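Taurine:2-oxoglutarate aminotransferase (Bifidobacterium kashiwanohense PV20-2, PDB 6JIX) is a pyridoxal-phosphate-dependent class-III aminotransferase that probably moves the amino group of taurine to 2-oxoglutarate, giving glutamate. Local coordinates at residues V172-D182 with V193-Q204. Sequence-based numbering, arbitrary orientation.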
ATOM      1  N   VAL A 172     -17.577  12.124   8.226  1.00 20.74           N
ATOM      2  CA  VAL A 172     -18.369  12.351   9.427  1.00 21.44           C
ATOM      3  C   VAL A 172     -18.212  11.159  10.363  1.00 25.62           C
ATOM      4  O   VAL A 172     -18.391  10.004   9.951  1.00 25.02           O
ATOM      5  CB  VAL A 172     -19.852  12.567   9.085  1.00 22.34           C
ATOM      6  CG1 VAL A 172     -20.610  13.047  10.320  1.00 23.04           C
ATOM      7  CG2 VAL A 172     -19.996  13.549   7.964  1.00 18.48           C
ATOM      8  N   HIS A 173     -17.920  11.435  11.631  1.00 24.00           N
ATOM      9  CA  HIS A 173     -17.683  10.398  12.621  1.00 21.54           C
ATOM     10  C   HIS A 173     -18.855  10.300  13.581  1.00 21.72           C
ATOM     11  O   HIS A 173     -19.383  11.319  14.037  1.00 21.23           O
ATOM     12  CB  HIS A 173     -16.385  10.677  13.376  1.00 20.03           C
ATOM     13  CG  HIS A 173     -15.178  10.591  12.503  1.00 25.84           C
ATOM     14  ND1 HIS A 173     -14.577  11.702  11.948  1.00 28.68           N
ATOM     15  CD2 HIS A 173     -14.487   9.521  12.041  1.00 25.79           C
ATOM     16  CE1 HIS A 173     -13.552  11.321  11.204  1.00 25.65           C
ATOM     17  NE2 HIS A 173     -13.476  10.003  11.244  1.00 28.73           N
ATOM     18  N   PHE A 174     -19.271   9.070  13.871  1.00 21.02           N
ATOM     19  CA  PHE A 174     -20.295   8.818  14.872  1.00 22.16           C
ATOM     20  C   PHE A 174     -19.751   7.919  15.966  1.00 22.91           C
ATOM     21  O   PHE A 174     -18.892   7.066  15.726  1.00 29.49           O
ATOM     22  CB  PHE A 174     -21.580   8.195  14.277  1.00 21.48           C
ATOM     23  CG  PHE A 174     -21.409   6.818  13.692  1.00 25.47           C
ATOM     24  CD1 PHE A 174     -20.676   6.620  12.520  1.00 28.21           C
ATOM     25  CD2 PHE A 174     -22.037   5.725  14.276  1.00 22.50           C
ATOM     26  CE1 PHE A 174     -20.553   5.347  11.966  1.00 27.84           C
ATOM     27  CE2 PHE A 174     -21.909   4.458  13.745  1.00 22.69           C
ATOM     28  CZ  PHE A 174     -21.178   4.263  12.584  1.00 25.59           C
ATOM     29  N   MET A 175     -20.249   8.130  17.174  1.00 21.25           N
ATOM     30  CA  MET A 175     -19.804   7.348  18.319  1.00 25.86           C
ATOM     31  C   MET A 175     -20.494   5.987  18.327  1.00 22.85           C
ATOM     32  O   MET A 175     -21.722   5.906  18.231  1.00 24.45           O
ATOM     33  CB  MET A 175     -20.095   8.097  19.619  1.00 19.10           C
ATOM     34  CG  MET A 175     -19.613   7.377  20.860  1.00 27.26           C
ATOM     35  SD  MET A 175     -17.816   7.154  20.903  1.00 35.45           S
ATOM     36  CE  MET A 175     -17.311   8.760  20.288  1.00 24.94           C
ATOM     37  N   ASN A 176     -19.690   4.907  18.379  1.00 26.27           N
ATOM     38  CA  ASN A 176     -20.220   3.559  18.534  1.00 23.95           C
ATOM     39  C   ASN A 176     -20.095   3.111  19.984  1.00 23.10           C
ATOM     40  O   ASN A 176     -19.227   3.596  20.717  1.00 20.54           O
ATOM     41  CB  ASN A 176     -19.497   2.548  17.626  1.00 24.98           C
ATOM     42  CG  ASN A 176     -17.982   2.756  17.570  1.00 29.31           C
ATOM     43  OD1 ASN A 176     -17.463   3.831  17.890  1.00 32.53           O
ATOM     44  ND2 ASN A 176     -17.266   1.721  17.130  1.00 31.16           N
ATOM     45  N   PRO A 177     -20.949   2.186  20.421  1.00 28.55           N
ATOM     46  CA  PRO A 177     -20.960   1.799  21.839  1.00 30.20           C
ATOM     47  C   PRO A 177     -19.812   0.866  22.178  1.00 27.15           C
ATOM     48  O   PRO A 177     -19.513  -0.079  21.445  1.00 20.69           O
ATOM     49  CB  PRO A 177     -22.305   1.079  21.999  1.00 27.37           C
ATOM     50  CG  PRO A 177     -22.540   0.483  20.648  1.00 25.22           C
ATOM     51  CD  PRO A 177     -21.991   1.483  19.649  1.00 26.73           C
ATOM     52  N   ASN A 178     -19.172   1.150  23.307  1.00 28.03           N
ATOM     53  CA  ASN A 178     -18.270   0.220  23.976  1.00 32.21           C
ATOM     54  C   ASN A 178     -18.980  -0.129  25.275  1.00 31.46           C
ATOM     55  O   ASN A 178     -18.834   0.571  26.278  1.00 33.29           O
ATOM     56  CB  ASN A 178     -16.888   0.821  24.243  1.00 33.94           C
ATOM     57  CG  ASN A 178     -15.923  -0.171  24.945  1.00 35.40           C
ATOM     58  OD1 ASN A 178     -16.337  -1.183  25.519  1.00 32.01           O
ATOM     59  ND2 ASN A 178     -14.633   0.144  24.904  1.00 33.89           N
ATOM     60  N   MET A 179     -19.747  -1.221  25.246  1.00 26.37           N
ATOM     61  CA  MET A 179     -20.714  -1.492  26.307  1.00 30.32           C
ATOM     62  C   MET A 179     -20.113  -1.330  27.700  1.00 31.47           C
ATOM     63  O   MET A 179     -20.651  -0.592  28.529  1.00 30.43           O
ATOM     64  CB  MET A 179     -21.305  -2.881  26.125  1.00 29.65           C
ATOM     65  CG  MET A 179     -22.552  -2.813  25.304  1.00 30.78           C
ATOM     66  SD  MET A 179     -23.326  -4.404  25.152  1.00 46.32           S
ATOM     67  CE  MET A 179     -24.857  -4.074  26.027  1.00 36.94           C
ATOM     68  N   TYR A 180     -18.996  -2.008  27.984  1.00 30.10           N
ATOM     69  CA  TYR A 180     -18.430  -1.909  29.325  1.00 25.20           C
ATOM     70  C   TYR A 180     -18.040  -0.472  29.665  1.00 30.26           C
ATOM     71  O   TYR A 180     -18.439   0.060  30.706  1.00 30.43           O
ATOM     72  CB  TYR A 180     -17.236  -2.842  29.479  1.00 27.90           C
ATOM     73  CG  TYR A 180     -16.651  -2.764  30.870  1.00 34.76           C
ATOM     74  CD1 TYR A 180     -17.098  -3.607  31.893  1.00 31.62           C
ATOM     75  CD2 TYR A 180     -15.670  -1.821  31.178  1.00 34.41           C
ATOM     76  CE1 TYR A 180     -16.573  -3.515  33.175  1.00 29.55           C
ATOM     77  CE2 TYR A 180     -15.134  -1.727  32.463  1.00 30.65           C
ATOM     78  CZ  TYR A 180     -15.589  -2.567  33.453  1.00 31.63           C
ATOM     79  OH  TYR A 180     -15.051  -2.449  34.722  1.00 36.35           O
ATOM     80  N   GLU A 181     -17.267   0.187  28.791  1.00 32.70           N
ATOM     81  CA  GLU A 181     -16.768   1.523  29.113  1.00 27.41           C
ATOM     82  C   GLU A 181     -17.885   2.569  29.211  1.00 33.69           C
ATOM     83  O   GLU A 181     -17.662   3.658  29.756  1.00 31.01           O
ATOM     84  CB  GLU A 181     -15.724   1.947  28.083  1.00 30.44           C
ATOM     85  CG  GLU A 181     -14.405   1.176  28.177  1.00 32.30           C
ATOM     86  CD  GLU A 181     -13.290   1.806  27.365  1.00 30.03           C
ATOM     87  OE1 GLU A 181     -13.423   2.995  27.008  1.00 35.83           O
ATOM     88  OE2 GLU A 181     -12.284   1.108  27.093  1.00 32.95           O
ATOM     89  N   ASP A 182     -19.058   2.291  28.654  1.00 32.23           N
ATOM     90  CA  ASP A 182     -20.178   3.211  28.719  1.00 29.82           C
ATOM     91  C   ASP A 182     -21.097   2.932  29.906  1.00 34.87           C
ATOM     92  O   ASP A 182     -22.047   3.685  30.124  1.00 35.05           O
ATOM     93  CB  ASP A 182     -20.991   3.153  27.417  1.00 30.66           C
ATOM     94  CG  ASP A 182     -20.195   3.620  26.189  1.00 36.50           C
ATOM     95  OD1 ASP A 182     -19.318   4.514  26.309  1.00 39.00           O
ATOM     96  OD2 ASP A 182     -20.467   3.087  25.089  1.00 35.22           O
ATOM     97  N   VAL A 193     -28.996  -0.489  24.627  1.00 28.60           N
ATOM     98  CA  VAL A 193     -27.845   0.128  23.996  1.00 29.77           C
ATOM     99  C   VAL A 193     -28.015   0.133  22.484  1.00 28.20           C
ATOM    100  O   VAL A 193     -27.745   1.138  21.815  1.00 31.04           O
ATOM    101  CB  VAL A 193     -26.563  -0.584  24.448  1.00 22.62           C
ATOM    102  CG1 VAL A 193     -25.373   0.098  23.847  1.00 27.25           C
ATOM    103  CG2 VAL A 193     -26.482  -0.534  25.954  1.00 22.26           C
ATOM    104  N   THR A 194     -28.496  -0.973  21.922  1.00 27.13           N
ATOM    105  CA  THR A 194     -28.689  -1.036  20.479  1.00 26.47           C
ATOM    106  C   THR A 194     -29.733  -0.028  20.031  1.00 26.09           C
ATOM    107  O   THR A 194     -29.494   0.765  19.113  1.00 30.23           O
ATOM    108  CB  THR A 194     -29.078  -2.462  20.082  1.00 25.58           C
ATOM    109  OG1 THR A 194     -27.891  -3.266  20.062  1.00 33.83           O
ATOM    110  CG2 THR A 194     -29.760  -2.522  18.712  1.00 19.63           C
ATOM    111  N   ALA A 195     -30.858   0.028  20.736  1.00 28.21           N
ATOM    112  CA  ALA A 195     -31.904   0.967  20.362  1.00 29.79           C
ATOM    113  C   ALA A 195     -31.392   2.402  20.426  1.00 29.52           C
ATOM    114  O   ALA A 195     -31.649   3.200  19.515  1.00 22.21           O
ATOM    115  CB  ALA A 195     -33.121   0.782  21.267  1.00 17.58           C
ATOM    116  N   ASP A 196     -30.649   2.743  21.484  1.00 28.38           N
ATOM    117  CA  ASP A 196     -30.159   4.108  21.635  1.00 26.00           C
ATOM    118  C   ASP A 196     -29.128   4.437  20.557  1.00 30.33           C
ATOM    119  O   ASP A 196     -29.199   5.497  19.920  1.00 32.81           O
ATOM    120  CB  ASP A 196     -29.611   4.319  23.047  1.00 21.17           C
ATOM    121  CG  ASP A 196     -28.774   5.580  23.179  1.00 34.48           C
ATOM    122  OD1 ASP A 196     -28.954   6.537  22.380  1.00 40.64           O
ATOM    123  OD2 ASP A 196     -27.919   5.621  24.094  1.00 38.09           O
ATOM    124  N   TYR A 197     -28.152   3.553  20.334  1.00 24.95           N
ATOM    125  CA  TYR A 197     -27.093   3.921  19.398  1.00 29.97           C
ATOM    126  C   TYR A 197     -27.573   3.905  17.945  1.00 27.66           C
ATOM    127  O   TYR A 197     -27.135   4.736  17.142  1.00 26.16           O
ATOM    128  CB  TYR A 197     -25.872   3.031  19.617  1.00 25.59           C
ATOM    129  CG  TYR A 197     -25.012   3.602  20.718  1.00 28.31           C
ATOM    130  CD1 TYR A 197     -25.274   3.314  22.051  1.00 27.38           C
ATOM    131  CD2 TYR A 197     -23.992   4.501  20.430  1.00 23.76           C
ATOM    132  CE1 TYR A 197     -24.507   3.869  23.064  1.00 26.29           C
ATOM    133  CE2 TYR A 197     -23.228   5.060  21.433  1.00 24.14           C
ATOM    134  CZ  TYR A 197     -23.485   4.735  22.746  1.00 26.85           C
ATOM    135  OH  TYR A 197     -22.723   5.289  23.749  1.00 33.10           O
ATOM    136  N   LEU A 198     -28.503   3.017  17.590  1.00 26.65           N
ATOM    137  CA  LEU A 198     -29.123   3.113  16.274  1.00 22.06           C
ATOM    138  C   LEU A 198     -29.881   4.430  16.110  1.00 26.41           C
ATOM    139  O   LEU A 198     -29.866   5.034  15.029  1.00 26.02           O
ATOM    140  CB  LEU A 198     -30.061   1.930  16.058  1.00 26.47           C
ATOM    141  CG  LEU A 198     -29.402   0.572  15.900  1.00 25.03           C
ATOM    142  CD1 LEU A 198     -30.446  -0.469  15.579  1.00 17.80           C
ATOM    143  CD2 LEU A 198     -28.367   0.663  14.786  1.00 25.07           C
ATOM    144  N   HIS A 199     -30.533   4.911  17.172  1.00 25.26           N
ATOM    145  CA  HIS A 199     -31.278   6.158  17.030  1.00 29.51           C
ATOM    146  C   HIS A 199     -30.339   7.353  16.912  1.00 24.98           C
ATOM    147  O   HIS A 199     -30.610   8.280  16.144  1.00 22.98           O
ATOM    148  CB  HIS A 199     -32.253   6.359  18.192  1.00 26.34           C
ATOM    149  CG  HIS A 199     -32.982   7.664  18.131  1.00 28.53           C
ATOM    150  ND1 HIS A 199     -32.615   8.755  18.892  1.00 33.87           N
ATOM    151  CD2 HIS A 199     -34.032   8.067  17.377  1.00 24.34           C
ATOM    152  CE1 HIS A 199     -33.415   9.772  18.617  1.00 34.08           C
ATOM    153  NE2 HIS A 199     -34.285   9.377  17.705  1.00 33.30           N
ATOM    154  N   ARG A 200     -29.253   7.362  17.692  1.00 26.88           N
ATOM    155  CA  ARG A 200     -28.215   8.379  17.538  1.00 23.71           C
ATOM    156  C   ARG A 200     -27.684   8.421  16.113  1.00 26.17           C
ATOM    157  O   ARG A 200     -27.452   9.504  15.559  1.00 22.26           O
ATOM    158  CB  ARG A 200     -27.058   8.116  18.495  1.00 25.59           C
ATOM    159  CG  ARG A 200     -27.371   8.198  19.961  1.00 27.27           C
ATOM    160  CD  ARG A 200     -26.057   8.228  20.704  1.00 27.90           C
ATOM    161  NE  ARG A 200     -26.189   7.798  22.084  1.00 31.61           N
ATOM    162  CZ  ARG A 200     -25.204   7.859  22.974  1.00 30.11           C
ATOM    163  NH1 ARG A 200     -24.009   8.335  22.627  1.00 22.79           N
ATOM    164  NH2 ARG A 200     -25.422   7.442  24.210  1.00 29.10           N
ATOM    165  N   LEU A 201     -27.438   7.249  15.518  1.00 26.73           N
ATOM    166  CA  LEU A 201     -26.897   7.223  14.163  1.00 24.55           C
ATOM    167  C   LEU A 201     -27.938   7.696  13.149  1.00 23.48           C
ATOM    168  O   LEU A 201     -27.647   8.541  12.296  1.00 24.74           O
ATOM    169  CB  LEU A 201     -26.389   5.823  13.836  1.00 22.56           C
ATOM    170  CG  LEU A 201     -25.942   5.564  12.397  1.00 24.94           C
ATOM    171  CD1 LEU A 201     -24.794   6.506  11.968  1.00 21.95           C
ATOM    172  CD2 LEU A 201     -25.569   4.100  12.217  1.00 19.37           C
ATOM    173  N   ASP A 202     -29.164   7.180  13.242  1.00 23.46           N
ATOM    174  CA  ASP A 202     -30.254   7.661  12.395  1.00 25.90           C
ATOM    175  C   ASP A 202     -30.403   9.181  12.493  1.00 28.55           C
ATOM    176  O   ASP A 202     -30.513   9.883  11.476  1.00 27.48           O
ATOM    177  CB  ASP A 202     -31.560   6.957  12.795  1.00 25.54           C
ATOM    178  CG  ASP A 202     -32.664   7.128  11.769  1.00 24.54           C
ATOM    179  OD1 ASP A 202     -32.408   7.678  10.689  1.00 27.50           O
ATOM    180  OD2 ASP A 202     -33.803   6.707  12.036  1.00 30.47           O
ATOM    181  N   GLU A 203     -30.393   9.712  13.720  1.00 27.72           N
ATOM    182  CA  GLU A 203     -30.574  11.149  13.887  1.00 26.49           C
ATOM    183  C   GLU A 203     -29.428  11.921  13.253  1.00 24.90           C
ATOM    184  O   GLU A 203     -29.649  12.959  12.625  1.00 24.13           O
ATOM    185  CB  GLU A 203     -30.707  11.498  15.362  1.00 27.15           C
ATOM    186  CG  GLU A 203     -31.707  12.615  15.604  1.00 35.23           C
ATOM    187  CD  GLU A 203     -31.822  13.005  17.074  1.00 43.39           C
ATOM    188  OE1 GLU A 203     -30.928  12.629  17.878  1.00 48.85           O
ATOM    189  OE2 GLU A 203     -32.812  13.689  17.420  1.00 50.56           O
ATOM    190  N   GLN A 204     -28.192  11.439  13.424  1.00 26.71           N
ATOM    191  CA  GLN A 204     -27.052  12.110  12.814  1.00 22.07           C
ATOM    192  C   GLN A 204     -27.089  11.997  11.295  1.00 22.17           C
ATOM    193  O   GLN A 204     -26.816  12.980  10.589  1.00 18.89           O
ATOM    194  CB  GLN A 204     -25.749  11.549  13.364  1.00 19.62           C
ATOM    195  CG  GLN A 204     -24.548  12.315  12.865  1.00 21.24           C
ATOM    196  CD  GLN A 204     -23.257  11.787  13.403  1.00 20.15           C
ATOM    197  OE1 GLN A 204     -23.207  10.674  13.905  1.00 23.70           O
ATOM    198  NE2 GLN A 204     -22.199  12.582  13.311  1.00 20.82           N
TER
HETATM  199  O   HOH W   1     -24.239   4.447  16.576  1.00 24.62           O
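Gln204 NE2 donates to His173 O at 3.2 Å, the one direct hydrogen bond between strand 172-174 and helix 193-204. The N-H points almost straight at the oxygen (167°) but comes from above the carbonyl plane. Gln204 CG lies anti to the backbone N (chi1 -174°), and the chain runs on extended, which carries the amide up to the strand. Three residues earlier in the helix, Leu201 CD1 sits over one face of the Phe174 ring, 3.8 Å from its centroid. Strand 171-174 is an outermost strand, within this chain, of the seven-stranded mixed sheet, in the large PLP-binding domain of this fold-type I family. Helix segment 193-204 runs nearly antiparallel to strand 172-174, and helix 190-208 leads back to the parallel strand 213-219. Beyond the strand, Pro177 CB lies over the centre of the Tyr197 ring, 3.7 Å from the centroid. Arg200 NE covers the opposite face, while its guanidinium grips the Asp196 carboxylate side-on. With an alanine in place of Tyr197, the loss of the ring would probably open a gap between Pro177 and Arg200. Pro177 CB also meets Val193 CG1 at 3.7 Å. Met179 CE reaches Val193 CG2 at 3.9 Å. A water bridges Tyr197 O and, weakly, Met175 O.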